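Local coordinates for protein trypsin inhibitor 3 (Spinacia oleracea, PDB 4AOR) that inhibits trypsin as a small knottin of the Mirabilis serine proteinase inhibitor family, held together by a knot of three disulfides, at residues C4-S12 with P16-A24. Sequence-based numbering, arbitrary orientation.
Sequences CSPSGAICS and PPEQCCSGA
The carboxamide of Gln-19 pairs with the backbone N-H and C=O of Ser-12, using both its ends. Gln-19 OE1 accepts from Ser-12 N (2.7 Å) on a lone pair, and Gln-19 NE2 donates an N-H to Ser-12 O (3.0 Å), again in the carbonyl plane. The chain runs extended past CG (chi2 171°), which carries the amide across to residue 12. The second N-H of NE2 goes to Pro-16 O, which also receives Gln-19 N from the opposite face of its plane, so three hydrogen bonds fix the flip of this amide. Gln-19 OE1 also lies 3.4 Å from Cys-11 CB.

At the other end, Ser-5 and Cys-20 form a single beta bridge: Ser-5 N donates to Gln-19 O (2.9 Å) and Cys-21 N to Ser-5 O (2.8 Å), both nearly straight. One water joins Ser-5 O to Ser-22 N, and another donates to Gln-19 O. Beside the bridge, Cys-4 and Cys-21 close a disulfide with chi3 89°; a chi1 of 69° turns Cys-4 SG to meet Cys-21 SG.

In the buried middle, Cys-11 SG rests 3.8 Å from Cys-20 SG without bonding to it, because Cys-11 is bonded to Cys-25 and Cys-20 to Cys-36. One knottin disulfide thus ties the segments covalently at the Cys-4 end, the other two have one cysteine each here, and the Gln-19 amide links the Ser-12 end non-covalently.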
loop_
_atom_site.group_PDB
_atom_site.type_symbol
_atom_site.label_atom_id
_atom_site.label_comp_id
_atom_site.label_asym_id
_atom_site.label_seq_id
_atom_site.Cartn_x
_atom_site.Cartn_y
_atom_site.Cartn_z
ATOM N N CYS D 4 19.255 -9.092 12.763
ATOM C CA CYS D 4 18.212 -8.186 13.269
ATOM C C CYS D 4 18.276 -6.818 12.602
ATOM O O CYS D 4 19.346 -6.346 12.214
ATOM C CB CYS D 4 18.303 -8.028 14.791
ATOM S SG CYS D 4 19.752 -7.115 15.427
ATOM N N SER D 5 17.121 -6.164 12.493
ATOM C CA SER D 5 17.045 -4.892 11.791
ATOM C C SER D 5 17.266 -3.705 12.735
ATOM O O SER D 5 16.727 -3.662 13.847
ATOM C CB SER D 5 15.691 -4.754 11.077
ATOM O OG SER D 5 15.397 -5.837 10.221
ATOM N N PRO D 6 18.062 -2.726 12.289
ATOM C CA PRO D 6 18.396 -1.512 13.030
ATOM C C PRO D 6 17.196 -0.615 13.258
ATOM O O PRO D 6 16.189 -0.783 12.585
ATOM C CB PRO D 6 19.385 -0.800 12.094
ATOM C CG PRO D 6 19.087 -1.352 10.744
ATOM C CD PRO D 6 18.727 -2.777 10.974
ATOM N N SER D 7 17.323 0.340 14.179
ATOM C CA SER D 7 16.260 1.311 14.446
ATOM C C SER D 7 15.874 2.074 13.184
ATOM O O SER D 7 16.737 2.526 12.422
ATOM C CB SER D 7 16.683 2.269 15.555
ATOM O OG SER D 7 16.924 1.503 16.725
ATOM N N GLY D 8 14.572 2.174 12.943
ATOM C CA GLY D 8 14.086 2.891 11.772
ATOM C C GLY D 8 13.836 2.001 10.575
ATOM O O GLY D 8 13.196 2.430 9.609
ATOM N N ALA D 9 14.292 0.752 10.639
ATOM C CA ALA D 9 14.101 -0.158 9.514
ATOM C C ALA D 9 12.629 -0.526 9.424
ATOM O O ALA D 9 11.930 -0.569 10.432
ATOM C CB ALA D 9 14.937 -1.443 9.689
ATOM N N ILE D 10 12.181 -0.859 8.220
ATOM C CA ILE D 10 10.863 -1.439 8.047
ATOM C C ILE D 10 10.787 -2.794 8.752
ATOM O O ILE D 10 11.747 -3.584 8.726
ATOM C CB ILE D 10 10.609 -1.727 6.559
ATOM C CG1 ILE D 10 10.658 -0.425 5.757
ATOM C CG2 ILE D 10 9.262 -2.435 6.370
ATOM C CD1 ILE D 10 10.726 -0.677 4.222
ATOM N N CYS D 11 9.647 -3.077 9.354
ATOM C CA CYS D 11 9.395 -4.389 9.908
ATOM C C CYS D 11 7.923 -4.730 9.787
ATOM O O CYS D 11 7.160 -3.980 9.172
ATOM C CB CYS D 11 9.866 -4.471 11.370
ATOM S SG CYS D 11 9.112 -3.251 12.469
ATOM N N SER D 12 7.539 -5.846 10.388
ATOM C CA SER D 12 6.194 -6.404 10.217
ATOM C C SER D 12 5.393 -6.430 11.484
ATOM O O SER D 12 5.838 -6.980 12.483
ATOM C CB SER D 12 6.264 -7.834 9.714
ATOM O OG SER D 12 4.953 -8.388 9.562
ATOM N N PRO D 16 7.744 -11.372 15.142
ATOM C CA PRO D 16 8.111 -11.296 16.562
ATOM C C PRO D 16 8.978 -10.080 16.881
ATOM O O PRO D 16 9.584 -9.522 15.971
ATOM C CB PRO D 16 8.915 -12.584 16.775
ATOM C CG PRO D 16 9.500 -12.891 15.438
ATOM C CD PRO D 16 8.488 -12.412 14.414
ATOM N N PRO D 17 9.040 -9.674 18.168
ATOM C CA PRO D 17 9.887 -8.538 18.575
ATOM C C PRO D 17 11.333 -8.670 18.082
ATOM O O PRO D 17 11.955 -7.632 17.758
ATOM C CB PRO D 17 9.814 -8.573 20.117
ATOM C CG PRO D 17 8.435 -9.186 20.403
ATOM C CD PRO D 17 8.210 -10.197 19.271
ATOM N N GLU D 18 11.853 -9.898 17.981
ATOM C CA GLU D 18 13.256 -10.087 17.586
ATOM C C GLU D 18 13.558 -9.769 16.119
ATOM O O GLU D 18 14.711 -9.858 15.708
ATOM C CB GLU D 18 13.800 -11.484 17.936
ATOM C CG GLU D 18 13.336 -12.040 19.279
ATOM C CD GLU D 18 11.967 -12.704 19.180
ATOM O OE1 GLU D 18 11.872 -13.808 18.590
ATOM O OE2 GLU D 18 10.984 -12.112 19.672
ATOM N N GLN D 19 12.546 -9.383 15.333
ATOM C CA GLN D 19 12.822 -8.775 14.025
ATOM C C GLN D 19 13.789 -7.623 14.130
ATOM O O GLN D 19 14.566 -7.345 13.199
ATOM C CB GLN D 19 11.555 -8.142 13.438
ATOM C CG GLN D 19 10.524 -9.055 12.863
ATOM C CD GLN D 19 9.274 -8.247 12.536
ATOM O OE1 GLN D 19 9.093 -7.801 11.402
ATOM N NE2 GLN D 19 8.440 -8.002 13.549
ATOM N N CYS D 20 13.672 -6.889 15.237
ATOM C CA CYS D 20 14.351 -5.624 15.416
ATOM C C CYS D 20 15.421 -5.778 16.485
ATOM O O CYS D 20 15.167 -6.411 17.520
ATOM C CB CYS D 20 13.358 -4.556 15.884
ATOM S SG CYS D 20 12.038 -4.163 14.672
ATOM N N CYS D 21 16.587 -5.181 16.246
ATOM C CA CYS D 21 17.650 -5.208 17.245
ATOM C C CYS D 21 17.132 -4.700 18.591
ATOM O O CYS D 21 17.467 -5.264 19.642
ATOM C CB CYS D 21 18.859 -4.390 16.778
ATOM S SG CYS D 21 19.619 -5.067 15.310
ATOM N N SER D 22 16.261 -3.685 18.538
ATOM C CA SER D 22 15.715 -3.016 19.721
ATOM C C SER D 22 14.618 -3.804 20.426
ATOM O O SER D 22 14.230 -3.478 21.545
ATOM C CB SER D 22 15.122 -1.674 19.324
ATOM O OG SER D 22 13.938 -1.910 18.587
ATOM N N GLY D 23 14.092 -4.821 19.758
ATOM C CA GLY D 23 13.097 -5.679 20.358
ATOM C C GLY D 23 11.707 -5.079 20.327
ATOM O O GLY D 23 10.797 -5.596 20.988
ATOM N N ALA D 24 11.536 -3.993 19.568
ATOM C CA ALA D 24 10.208 -3.402 19.388
ATOM C C ALA D 24 9.956 -2.999 17.944
ATOM O O ALA D 24 10.686 -2.185 17.377
ATOM C CB ALA D 24 10.030 -2.205 20.279
HETATM O O HOH W 1 16.027 -2.091 16.049
HETATM O O HOH W 2 14.757 -8.995 10.845
#